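Local coordinates for transcriptional activator PlcR protein (Bacillus thuringiensis, PDB 3U3W) that activates transcription of virulence genes by binding DNA through a helix-turn-helix domain when its regulatory domain holds the quorum-sensing peptide PapR, at the interface of chains A and B. Sequence-based numbering; all coordinates share one arbitrary frame. Chains: chain A/B, Transcriptional activator PlcR protein.

The interface of chains A and B. Residues chain A 17, 57-59, 62; chain B 151, 187-189.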
# COMPACT_ATOMS: atom_id res chain seq x y z
N ARG A 17 -18.52 4.95 17.57
CA ARG A 17 -17.60 6.00 18.00
C ARG A 17 -18.16 6.78 19.18
O ARG A 17 -17.50 7.69 19.69
CB ARG A 17 -17.29 6.96 16.85
CG ARG A 17 -16.53 6.33 15.70
CD ARG A 17 -15.02 6.24 15.95
NE ARG A 17 -14.32 5.83 14.74
CZ ARG A 17 -14.05 4.57 14.42
NH1 ARG A 17 -14.42 3.58 15.24
NH2 ARG A 17 -13.42 4.29 13.29
N GLN A 57 -13.12 9.11 11.01
CA GLN A 57 -11.85 8.48 10.67
C GLN A 57 -12.07 7.27 9.76
O GLN A 57 -11.66 6.16 10.07
CB GLN A 57 -11.07 8.07 11.92
CG GLN A 57 -10.68 9.27 12.82
CD GLN A 57 -9.92 8.86 14.09
OE1 GLN A 57 -10.51 8.67 15.15
NE2 GLN A 57 -8.60 8.72 13.97
N ILE A 58 -12.73 7.51 8.64
CA ILE A 58 -13.01 6.45 7.68
C ILE A 58 -12.55 6.90 6.30
O ILE A 58 -12.94 7.97 5.84
CB ILE A 58 -14.51 6.13 7.63
CG1 ILE A 58 -15.02 5.69 9.01
CG2 ILE A 58 -14.80 5.11 6.53
CD1 ILE A 58 -14.64 4.26 9.43
N PRO A 59 -11.69 6.10 5.64
CA PRO A 59 -11.31 6.37 4.25
C PRO A 59 -12.58 6.56 3.44
O PRO A 59 -13.52 5.76 3.53
CB PRO A 59 -10.58 5.10 3.82
CG PRO A 59 -10.06 4.52 5.08
CD PRO A 59 -11.07 4.86 6.15
N HIS A 62 -14.59 3.99 1.39
CA HIS A 62 -15.44 3.05 2.11
C HIS A 62 -16.92 3.33 1.89
O HIS A 62 -17.71 2.42 1.70
CB HIS A 62 -15.14 3.07 3.60
CG HIS A 62 -15.98 2.11 4.39
ND1 HIS A 62 -16.03 0.77 4.10
CD2 HIS A 62 -16.81 2.31 5.43
CE1 HIS A 62 -16.86 0.17 4.95
NE2 HIS A 62 -17.34 1.08 5.77
N VAL B 151 -6.04 9.73 7.55
CA VAL B 151 -6.72 9.30 8.75
C VAL B 151 -5.74 8.93 9.89
O VAL B 151 -6.14 8.85 11.04
CB VAL B 151 -7.69 8.12 8.37
CG1 VAL B 151 -7.64 6.99 9.37
CG2 VAL B 151 -9.11 8.65 8.14
N ALA B 187 -9.16 -0.51 15.75
CA ALA B 187 -10.42 0.16 15.45
C ALA B 187 -10.46 0.80 14.06
O ALA B 187 -11.51 0.85 13.43
CB ALA B 187 -10.72 1.22 16.52
N LEU B 188 -9.32 1.29 13.58
CA LEU B 188 -9.25 1.90 12.26
C LEU B 188 -8.98 0.86 11.18
O LEU B 188 -8.51 -0.24 11.44
CB LEU B 188 -8.18 2.99 12.21
CG LEU B 188 -8.34 4.18 13.15
CD1 LEU B 188 -7.25 5.21 12.88
CD2 LEU B 188 -9.71 4.83 13.01
N HIS B 189 -9.29 1.22 9.94
CA HIS B 189 -8.93 0.40 8.79
C HIS B 189 -7.45 0.02 8.79
O HIS B 189 -6.62 0.67 9.44
CB HIS B 189 -9.32 1.11 7.48
CG HIS B 189 -10.78 1.02 7.17
ND1 HIS B 189 -11.75 0.90 8.15
CD2 HIS B 189 -11.44 1.03 5.98
CE1 HIS B 189 -12.94 0.83 7.58
NE2 HIS B 189 -12.78 0.91 6.27
O HOH W 1 -10.74 3.74 9.41
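B:His189 has CG anti to its carbonyl carbon (chi1 -78°), which carries the imidazole toward chain A. A:His62 has CG anti to its backbone N (chi1 -180°) and turns a ring face to meet it. The two rings stand edge to face, their planes 79° apart. NE2 of B:His189 points at that face, near its rim, 3.9 Å from CG of A:His62. A:Pro59 lies over one face of the B:His189 ring, with its CD 3.9 Å from CD2 of the histidine. The imidazole is thus packed on a face and at an edge, which should limit its rotation.

B:Leu188 reaches across with its CD2 branch. This methyl lies 3.7 Å from CB of A:Gln57 and 3.8 Å from NH2 of the A:Arg17 guanidinium. The A:Arg17 chain bends at chi2 and crosses the leucine at about a right angle. CG2 of B:Val151 presses on the A:Gln57 backbone, 3.6 Å from its carbonyl C.

No direct polar bond crosses this patch. A water bridges the backbones instead. It lies 2.7 Å from O of A:Gln57 and takes a nearly straight hydrogen bond from N of B:His189 (3.0 Å).

The patch belongs to a two-fold symmetric dimer interface. The turn between helices 46-56 and 61-65 of the chain A DNA-binding domain rests on the regulatory domain of chain B, at the end of helix 171-187 and just before helix 153-167.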